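Regulatory Subunit of Protein Kinase A (cAMP-dependent) from Euglena gracilis (Euglena gracilis, PDB 6RSX) binds cyclic AMP in two cyclic nucleotide-binding domains and probably restrains the catalytic subunit of the kinase until the nucleotide releases it. Local coordinates at residues 86-91 with 129-134; 82-87 with 105-110; 192-197 with 247-252. All coordinates share one frame; numbering follows the deposited sequence.

How the contacts relate
Running from the N terminus, the chain enters contact 2 at strand 80-84 and contact 1 immediately afterwards, with Ser86 and Gly87 common to both. Contact 2 closes first, at 105-110, after a strand-turn-strand excursion; the two loops set out from the same stretch, and that of contact 1 runs on past it to close at 129-134. Their centres lie about 7 Å apart, and strand 89-93 sits between its partners 102-107 and 127-130 in one sheet, while contact 2 also ties that sheet to the one holding strand 80-84. Contact 3 opens only after both have closed, in the second cyclic nucleotide-binding domain, its centre about 42 Å from that of contact 1, and joins strands 194-196 and 249-252 there.

Contact 1: residues 86-91 with 129-134; sequences SGTCNI and QAVSNV. With CMP (adenosine-3',5'-cyclic-monophosphate), chain B.
Two short antiparallel strands meet here, and their ladder gives way to a loop that stays in contact through its side chains. Asn90 and Gln129 form a hydrogen-bonded pair, each backbone N-H pointing to the other's carbonyl oxygen, with Asn90 N to Gln129 O at 2.8 Å. Their side chains emerge on the same face of the sheet, where one water accepts from Asn90 ND2 and donates to Gln129 OE1, the latter at 2.6 Å. The remaining amide atoms look elsewhere, Asn90 OD1 to Thr106 and Gln129 NE2 to the carbonyl of Gly68, which holds both amides in a set rotation. Val131 N continues the ladder with an in-plane bond to Thr88 O at 2.9 Å, which brings Val131 CB against Thr88 OG1. With CG1 anti to the backbone N (chi1 174°), Val131 lays CG2 over the flat face of the Asn90 carboxamide, 3.4 Å from Asn90 CG. Ser132 holds its OG in the crowded position between its own N and carbonyl carbon (chi1 62°). From there it accepts Thr88 N at 3.2 Å and donates to Asn133 O from above that carbonyl's plane. At Gly87 a CB would collide with Asn133 O, Ser132 OG and Val134 CG2; separately, the positive phi would jam it against Ser86 O. On the buried face of Cys89 and Ala130, Val134 CG2 comes within 3.9 Å of Cys89 SG. Ile91, whose CB points away from 129-134, sets CG2 3.6 Å from N7 of the bound nucleotide. The cyclic nucleotide-binding fold thus pairs strands 89-93 and 127-130 antiparallel beside the adenine base.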
loop_
_atom_site.group_PDB
_atom_site.type_symbol
_atom_site.label_atom_id
_atom_site.label_comp_id
_atom_site.label_asym_id
_atom_site.label_seq_id
_atom_site.Cartn_x
_atom_site.Cartn_y
_atom_site.Cartn_z
ATOM N N SER A 86 2.279 18.475 -4.763
ATOM C CA SER A 86 2.885 19.331 -3.731
ATOM C C SER A 86 1.866 19.608 -2.642
ATOM O O SER A 86 0.659 19.685 -2.906
ATOM C CB SER A 86 3.271 20.717 -4.255
ATOM O OG SER A 86 3.838 20.686 -5.529
ATOM N N GLY A 87 2.360 19.810 -1.413
ATOM C CA GLY A 87 1.501 20.222 -0.328
ATOM C C GLY A 87 0.985 19.029 0.439
ATOM O O GLY A 87 1.240 17.876 0.111
ATOM N N THR A 88 0.212 19.310 1.483
ATOM C CA THR A 88 -0.434 18.253 2.246
ATOM C C THR A 88 -1.933 18.568 2.342
ATOM O O THR A 88 -2.351 19.721 2.232
ATOM C CB THR A 88 0.144 18.082 3.630
ATOM O OG1 THR A 88 -0.127 19.267 4.411
ATOM C CG2 THR A 88 1.709 17.773 3.516
ATOM N N CYS A 89 -2.718 17.527 2.583
ATOM C CA CYS A 89 -4.176 17.605 2.676
ATOM C C CYS A 89 -4.642 16.858 3.910
ATOM O O CYS A 89 -4.064 15.823 4.269
ATOM C CB CYS A 89 -4.896 16.975 1.430
ATOM S SG CYS A 89 -4.647 17.876 -0.099
ATOM N N ASN A 90 -5.684 17.363 4.561
ATOM C CA ASN A 90 -6.309 16.655 5.670
ATOM C C ASN A 90 -7.513 15.873 5.170
ATOM O O ASN A 90 -8.336 16.410 4.423
ATOM C CB ASN A 90 -6.755 17.613 6.772
ATOM C CG ASN A 90 -5.542 18.115 7.612
ATOM O OD1 ASN A 90 -4.474 17.522 7.562
ATOM N ND2 ASN A 90 -5.712 19.211 8.320
ATOM N N ILE A 91 -7.616 14.632 5.621
ATOM C CA ILE A 91 -8.793 13.791 5.411
ATOM C C ILE A 91 -9.695 13.989 6.621
ATOM O O ILE A 91 -9.288 13.720 7.764
ATOM C CB ILE A 91 -8.407 12.312 5.267
ATOM C CG1 ILE A 91 -7.383 12.109 4.152
ATOM C CG2 ILE A 91 -9.670 11.452 5.089
ATOM C CD1 ILE A 91 -7.802 12.667 2.755
ATOM N N GLN A 129 -9.118 18.540 2.541
ATOM C CA GLN A 129 -8.876 19.977 2.654
ATOM C C GLN A 129 -7.395 20.280 2.496
ATOM O O GLN A 129 -6.566 19.649 3.161
ATOM C CB GLN A 129 -9.365 20.486 4.012
ATOM C CG GLN A 129 -9.157 21.969 4.178
ATOM C CD GLN A 129 -9.805 22.497 5.452
ATOM O OE1 GLN A 129 -9.918 21.778 6.431
ATOM N NE2 GLN A 129 -10.265 23.747 5.422
ATOM N N ALA A 130 -7.057 21.243 1.642
ATOM C CA ALA A 130 -5.659 21.636 1.507
ATOM C C ALA A 130 -5.191 22.244 2.824
ATOM O O ALA A 130 -5.856 23.118 3.387
ATOM C CB ALA A 130 -5.486 22.640 0.379
ATOM N N VAL A 131 -4.028 21.806 3.304
ATOM C CA VAL A 131 -3.443 22.403 4.507
ATOM C C VAL A 131 -2.546 23.550 4.067
ATOM O O VAL A 131 -2.723 24.691 4.492
ATOM C CB VAL A 131 -2.672 21.363 5.317
ATOM C CG1 VAL A 131 -1.924 22.034 6.512
ATOM C CG2 VAL A 131 -3.599 20.300 5.833
ATOM N N SER A 132 -1.560 23.239 3.241
ATOM C CA SER A 132 -0.757 24.207 2.513
ATOM C C SER A 132 -1.452 24.528 1.193
ATOM O O SER A 132 -2.501 23.973 0.874
ATOM C CB SER A 132 0.626 23.627 2.251
ATOM O OG SER A 132 0.490 22.453 1.438
ATOM N N ASN A 133 -0.853 25.400 0.392
ATOM C CA ASN A 133 -1.189 25.395 -1.029
ATOM C C ASN A 133 -0.835 24.028 -1.588
ATOM O O ASN A 133 0.176 23.430 -1.200
ATOM C CB ASN A 133 -0.416 26.463 -1.778
ATOM C CG ASN A 133 -0.785 27.855 -1.335
ATOM O OD1 ASN A 133 -1.875 28.095 -0.790
ATOM N ND2 ASN A 133 0.128 28.794 -1.568
ATOM N N VAL A 134 -1.662 23.527 -2.496
ATOM C CA VAL A 134 -1.500 22.163 -2.987
ATOM C C VAL A 134 -1.505 22.172 -4.516
ATOM O O VAL A 134 -2.239 22.949 -5.166
ATOM C CB VAL A 134 -2.605 21.230 -2.420
ATOM C CG1 VAL A 134 -2.672 19.921 -3.197
ATOM C CG2 VAL A 134 -2.440 20.959 -0.905
HETATM P P CMP B . -13.885 9.050 -2.114
HETATM O O1P CMP B . -14.185 9.084 -3.651
HETATM O O2P CMP B . -14.831 8.527 -1.116
HETATM O "O5'" CMP B . -13.630 10.558 -1.617
HETATM C "C5'" CMP B . -12.925 10.823 -0.405
HETATM C "C4'" CMP B . -11.651 10.033 -0.462
HETATM O "O4'" CMP B . -10.853 10.100 0.728
HETATM C "C3'" CMP B . -11.871 8.551 -0.619
HETATM O "O3'" CMP B . -12.403 8.231 -1.885
HETATM C "C2'" CMP B . -10.480 7.977 -0.331
HETATM O "O2'" CMP B . -9.713 8.029 -1.522
HETATM C "C1'" CMP B . -9.927 9.016 0.686
HETATM N N9 CMP B . -9.785 8.510 2.046
HETATM C C8 CMP B . -8.656 8.648 2.826
HETATM N N7 CMP B . -8.906 8.126 4.013
HETATM C C5 CMP B . -10.150 7.630 3.968
HETATM C C6 CMP B . -10.836 6.965 4.948
HETATM N N6 CMP B . -10.466 6.599 6.294
HETATM N N1 CMP B . -12.051 6.510 4.739
HETATM C C2 CMP B . -12.629 6.766 3.526
HETATM N N3 CMP B . -11.958 7.419 2.520
HETATM C C4 CMP B . -10.706 7.864 2.767
HETATM O O HOH W 1 -8.126 20.784 8.064
#

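Contact 2: residues 82-87 with 105-110; sequences YVIESG and STIGPG
Strand 80-84 bends sharply at Glu85 and passes into the other sheet, while strand 102-107 runs out into a Gly-Pro-Gly turn; the touching parts point 121° apart, so they meet as a crossing and not as a paired ladder. This is a corner of the beta-roll of the cyclic nucleotide-binding domain, where Glu85 and Ser86 form a classic beta bulge facing Arg135 of strand 134-140. One direct hydrogen bond joins the segments: Gly110 N reaches Ile84 O at 2.9 Å, nearly straight (173°) and in the carbonyl plane. Gly110 has a positive phi at this point, a conformation in which a side chain would press on the preceding carbonyl. Ile84 carries the apolar part. With CG1 anti to its carbonyl carbon (chi1 -64°) and the chain extended beyond, it sets CB 3.4 Å from Gly108 O and sends CD1 obliquely across Ile107, 3.6 Å from Ile107 CG1. Its CG2 branch turns the other way and lies against the Gly108-Pro109 peptide. Phe113 and Leu136 of its own sheet and Cys89 of the other also touch this side chain. An alanine here would remove the CD1 and CG2 contacts, and would probably loosen the packing of strand 80-84 against Ile107 and the Gly108-Pro109 peptide. Beside it, Val83 rests CG1 3.8 Å from Gly110 O, a carbonyl that Asn42 also engages. The proline ring spans the corner: Pro109 CB lies 3.6 Å from Glu85 O. At the other end of the ring, Pro109 CD sits 3.3 Å from Gly87 O.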
loop_
_atom_site.group_PDB
_atom_site.type_symbol
_atom_site.label_atom_id
_atom_site.label_comp_id
_atom_site.label_asym_id
_atom_site.label_seq_id
_atom_site.Cartn_x
_atom_site.Cartn_y
_atom_site.Cartn_z
ATOM N N TYR A 82 -7.449 11.881 -7.730
ATOM C CA TYR A 82 -6.358 12.838 -7.572
ATOM C C TYR A 82 -5.097 12.170 -7.037
ATOM O O TYR A 82 -5.169 11.238 -6.224
ATOM C CB TYR A 82 -6.730 13.977 -6.585
ATOM C CG TYR A 82 -7.906 14.823 -7.057
ATOM C CD1 TYR A 82 -7.697 15.899 -7.906
ATOM C CD2 TYR A 82 -9.203 14.580 -6.585
ATOM C CE1 TYR A 82 -8.755 16.707 -8.333
ATOM C CE2 TYR A 82 -10.272 15.369 -7.007
ATOM C CZ TYR A 82 -10.038 16.440 -7.864
ATOM O OH TYR A 82 -11.057 17.252 -8.276
ATOM N N VAL A 83 -3.944 12.674 -7.485
ATOM C CA VAL A 83 -2.654 12.391 -6.816
ATOM C C VAL A 83 -2.015 13.715 -6.421
ATOM O O VAL A 83 -1.932 14.645 -7.220
ATOM C CB VAL A 83 -1.696 11.575 -7.720
ATOM C CG1 VAL A 83 -0.391 11.172 -6.954
ATOM C CG2 VAL A 83 -2.373 10.322 -8.279
ATOM N N ILE A 84 -1.493 13.794 -5.190
ATOM C CA ILE A 84 -0.865 15.022 -4.731
ATOM C C ILE A 84 0.523 15.150 -5.361
ATOM O O ILE A 84 1.338 14.221 -5.290
ATOM C CB ILE A 84 -0.754 15.026 -3.195
ATOM C CG1 ILE A 84 -2.167 15.032 -2.561
ATOM C CG2 ILE A 84 0.034 16.262 -2.775
ATOM C CD1 ILE A 84 -2.161 14.951 -0.996
ATOM N N GLU A 85 0.808 16.316 -5.935
ATOM C CA GLU A 85 2.148 16.644 -6.396
ATOM C C GLU A 85 2.912 17.440 -5.333
ATOM O O GLU A 85 4.052 17.089 -5.000
ATOM C CB GLU A 85 2.077 17.444 -7.705
ATOM C CG GLU A 85 3.488 17.734 -8.276
ATOM C CD GLU A 85 3.369 18.434 -9.645
ATOM O OE1 GLU A 85 2.529 19.358 -9.775
ATOM O OE2 GLU A 85 4.049 17.991 -10.595
ATOM N N SER A 86 2.279 18.475 -4.763
ATOM C CA SER A 86 2.885 19.331 -3.731
ATOM C C SER A 86 1.866 19.608 -2.642
ATOM O O SER A 86 0.659 19.685 -2.906
ATOM C CB SER A 86 3.271 20.717 -4.255
ATOM O OG SER A 86 3.838 20.686 -5.529
ATOM N N GLY A 87 2.360 19.810 -1.413
ATOM C CA GLY A 87 1.501 20.222 -0.328
ATOM C C GLY A 87 0.985 19.029 0.439
ATOM O O GLY A 87 1.240 17.876 0.111
ATOM N N SER A 105 -6.576 11.745 8.996
ATOM C CA SER A 105 -5.180 11.569 8.603
ATOM C C SER A 105 -4.770 12.760 7.761
ATOM O O SER A 105 -5.611 13.551 7.310
ATOM C CB SER A 105 -4.957 10.262 7.832
ATOM O OG SER A 105 -5.573 10.290 6.551
ATOM N N THR A 106 -3.463 12.881 7.552
ATOM C CA THR A 106 -2.891 13.884 6.668
ATOM C C THR A 106 -2.126 13.149 5.589
ATOM O O THR A 106 -1.388 12.199 5.899
ATOM C CB THR A 106 -1.977 14.839 7.455
ATOM O OG1 THR A 106 -2.717 15.397 8.540
ATOM C CG2 THR A 106 -1.395 15.935 6.576
ATOM N N ILE A 107 -2.289 13.582 4.328
ATOM C CA ILE A 107 -1.615 12.938 3.208
ATOM C C ILE A 107 -0.771 13.967 2.460
ATOM O O ILE A 107 -0.970 15.188 2.553
ATOM C CB ILE A 107 -2.624 12.230 2.247
ATOM C CG1 ILE A 107 -3.683 13.201 1.762
ATOM C CG2 ILE A 107 -3.283 11.078 3.002
ATOM C CD1 ILE A 107 -4.555 12.617 0.588
ATOM N N GLY A 108 0.174 13.459 1.684
ATOM C CA GLY A 108 1.078 14.344 0.990
ATOM C C GLY A 108 1.480 13.851 -0.378
ATOM O O GLY A 108 0.820 12.984 -0.957
ATOM N N PRO A 109 2.580 14.384 -0.916
ATOM C CA PRO A 109 3.025 14.019 -2.269
ATOM C C PRO A 109 3.049 12.507 -2.520
ATOM O O PRO A 109 3.573 11.720 -1.716
ATOM C CB PRO A 109 4.437 14.630 -2.344
ATOM C CG PRO A 109 4.311 15.858 -1.494
ATOM C CD PRO A 109 3.453 15.431 -0.318
ATOM N N GLY A 110 2.494 12.116 -3.674
ATOM C CA GLY A 110 2.377 10.731 -4.065
ATOM C C GLY A 110 1.112 10.042 -3.577
ATOM O O GLY A 110 0.758 8.980 -4.097
#

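Contact 3: residues 192-197 with 247-252; sequences KEIVVK and VATVVS. With CMP (adenosine-3',5'-cyclic-monophosphate), chain C.
Lys192 opens the pairing with a bent bond, its N reaching Ser252 O at 2.9 Å from above the carbonyl plane. Glu193 answers more regularly: its O receives Ser252 N in plane at 2.8 Å, while its carboxylate turns back to the backbone of Lys190. Val251 CG2, anti to its own backbone N, is wedged between the carbonyl oxygens of Lys192 and Glu193, 3.3 Å from Glu193 O. Ile194, on the same face as Val251, crosses it obliquely through CG1 and sets CG2 3.9 Å from Thr249 CG2. At Val195 the chain turns a corner, and its N-H strikes Val250 O at 2.7 Å almost along the C=O axis. Val195 and Val196 together face Val250, a classic beta bulge in this edge strand of the beta-roll. Val196 O accepts Val250 N. Val196 CG2, in the crowded place between its own N and carbonyl carbon, lies 3.7 Å from Val250 CG2, which is also near the ribose of the bound cyclic AMP. Lys197, bent at chi2 (61°), runs alongside Thr249, whose OG1 is taken up by the backbone N of Glu198. Beyond the paired part, Val247 N donates to O2P of the nucleotide at 3.0 Å, nearly straight (170°). That bond belongs to the phosphate-binding cassette, where Gly236 N, Glu237 and Ser239 also bind the nucleotide.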
loop_
_atom_site.group_PDB
_atom_site.type_symbol
_atom_site.label_atom_id
_atom_site.label_comp_id
_atom_site.label_asym_id
_atom_site.label_seq_id
_atom_site.Cartn_x
_atom_site.Cartn_y
_atom_site.Cartn_z
ATOM N N LYS A 192 12.265 -25.587 -0.930
ATOM C CA LYS A 192 13.660 -25.236 -0.654
ATOM C C LYS A 192 14.061 -23.861 -1.179
ATOM O O LYS A 192 15.243 -23.494 -1.094
ATOM C CB LYS A 192 14.642 -26.280 -1.210
ATOM C CG LYS A 192 14.998 -27.375 -0.220
ATOM C CD LYS A 192 13.884 -28.390 -0.071
ATOM C CE LYS A 192 14.438 -29.731 0.405
ATOM N NZ LYS A 192 13.442 -30.829 0.240
ATOM N N GLU A 193 13.129 -23.083 -1.720
ATOM C CA GLU A 193 13.465 -21.750 -2.197
ATOM C C GLU A 193 13.643 -20.794 -1.019
ATOM O O GLU A 193 12.802 -20.743 -0.113
ATOM C CB GLU A 193 12.369 -21.254 -3.140
ATOM C CG GLU A 193 12.646 -19.891 -3.696
ATOM C CD GLU A 193 11.693 -19.497 -4.832
ATOM O OE1 GLU A 193 10.736 -20.255 -5.128
ATOM O OE2 GLU A 193 11.917 -18.426 -5.432
ATOM N N ILE A 194 14.754 -20.057 -1.023
ATOM C CA ILE A 194 15.067 -19.078 0.015
ATOM C C ILE A 194 14.297 -17.796 -0.278
ATOM O O ILE A 194 14.289 -17.325 -1.419
ATOM C CB ILE A 194 16.574 -18.801 0.054
ATOM C CG1 ILE A 194 17.332 -20.036 0.546
ATOM C CG2 ILE A 194 16.889 -17.582 0.915
ATOM C CD1 ILE A 194 18.818 -19.827 0.511
ATOM N N VAL A 195 13.663 -17.225 0.743
ATOM C CA VAL A 195 12.906 -15.973 0.588
ATOM C C VAL A 195 13.731 -14.779 1.018
ATOM O O VAL A 195 13.913 -13.848 0.238
ATOM C CB VAL A 195 11.562 -16.030 1.346
ATOM C CG1 VAL A 195 10.723 -14.708 1.077
ATOM C CG2 VAL A 195 10.759 -17.266 0.904
ATOM N N VAL A 196 14.250 -14.798 2.252
ATOM C CA VAL A 196 15.220 -13.821 2.733
ATOM C C VAL A 196 16.411 -14.580 3.321
ATOM O O VAL A 196 16.246 -15.622 3.968
ATOM C CB VAL A 196 14.645 -12.850 3.781
ATOM C CG1 VAL A 196 13.399 -12.132 3.222
ATOM C CG2 VAL A 196 14.299 -13.560 5.071
ATOM N N LYS A 197 17.596 -14.038 3.112
ATOM C CA LYS A 197 18.850 -14.712 3.434
ATOM C C LYS A 197 19.504 -14.012 4.615
ATOM O O LYS A 197 19.680 -12.787 4.592
ATOM C CB LYS A 197 19.785 -14.710 2.217
ATOM C CG LYS A 197 21.209 -15.177 2.511
ATOM C CD LYS A 197 21.200 -16.618 3.015
ATOM C CE LYS A 197 22.569 -17.111 3.484
ATOM N NZ LYS A 197 22.399 -18.465 4.086
ATOM N N VAL A 247 18.355 -11.307 10.242
ATOM C CA VAL A 247 19.047 -12.103 11.255
ATOM C C VAL A 247 18.885 -13.592 11.019
ATOM O O VAL A 247 19.430 -14.407 11.790
ATOM C CB VAL A 247 18.579 -11.739 12.680
ATOM C CG1 VAL A 247 18.722 -10.244 12.923
ATOM C CG2 VAL A 247 17.130 -12.207 12.936
ATOM N N ALA A 248 18.183 -13.980 9.965
ATOM C CA ALA A 248 17.900 -15.378 9.706
ATOM C C ALA A 248 17.551 -15.582 8.242
ATOM O O ALA A 248 17.210 -14.649 7.507
ATOM C CB ALA A 248 16.780 -15.894 10.615
ATOM N N THR A 249 17.624 -16.832 7.834
ATOM C CA THR A 249 17.222 -17.246 6.507
ATOM C C THR A 249 15.840 -17.876 6.596
ATOM O O THR A 249 15.577 -18.678 7.491
ATOM C CB THR A 249 18.254 -18.220 5.943
ATOM O OG1 THR A 249 19.512 -17.541 5.905
ATOM C CG2 THR A 249 17.879 -18.677 4.540
ATOM N N VAL A 250 14.927 -17.442 5.735
ATOM C CA VAL A 250 13.598 -18.027 5.673
ATOM C C VAL A 250 13.475 -18.744 4.337
ATOM O O VAL A 250 13.699 -18.140 3.275
ATOM C CB VAL A 250 12.510 -16.959 5.878
ATOM C CG1 VAL A 250 11.110 -17.597 5.882
ATOM C CG2 VAL A 250 12.777 -16.185 7.165
ATOM N N VAL A 251 13.117 -20.031 4.385
ATOM C CA VAL A 251 13.153 -20.899 3.217
ATOM C C VAL A 251 11.855 -21.703 3.135
ATOM O O VAL A 251 11.367 -22.233 4.142
ATOM C CB VAL A 251 14.396 -21.821 3.270
ATOM C CG1 VAL A 251 14.322 -22.710 4.488
ATOM C CG2 VAL A 251 14.536 -22.631 2.007
ATOM N N SER A 252 11.272 -21.762 1.942
ATOM C CA SER A 252 10.013 -22.470 1.781
ATOM C C SER A 252 10.225 -23.968 1.974
ATOM O O SER A 252 11.256 -24.526 1.583
ATOM C CB SER A 252 9.409 -22.177 0.398
ATOM O OG SER A 252 8.077 -22.670 0.314
HETATM P P CMP C . 14.334 -10.440 9.519
HETATM O O1P CMP C . 14.039 -9.133 8.578
HETATM O O2P CMP C . 15.499 -10.343 10.425
HETATM O "O5'" CMP C . 14.652 -11.660 8.542
HETATM C "C5'" CMP C . 14.513 -12.999 9.030
HETATM C "C4'" CMP C . 13.218 -13.082 9.793
HETATM O "O4'" CMP C . 12.952 -14.339 10.437
HETATM C "C3'" CMP C . 13.025 -12.106 10.923
HETATM O "O3'" CMP C . 12.996 -10.748 10.492
HETATM C "C2'" CMP C . 11.731 -12.612 11.541
HETATM O "O2'" CMP C . 10.623 -12.116 10.765
HETATM C "C1'" CMP C . 11.838 -14.134 11.279
HETATM N N9 CMP C . 11.944 -14.946 12.495
HETATM C C8 CMP C . 11.115 -15.945 12.817
HETATM N N7 CMP C . 11.522 -16.448 13.978
HETATM C C5 CMP C . 12.622 -15.767 14.343
HETATM C C6 CMP C . 13.420 -15.902 15.451
HETATM N N6 CMP C . 13.337 -16.802 16.565
HETATM N N1 CMP C . 14.454 -15.102 15.628
HETATM C C2 CMP C . 14.725 -14.153 14.692
HETATM N N3 CMP C . 13.924 -14.005 13.584
HETATM C C4 CMP C . 12.891 -14.836 13.434
#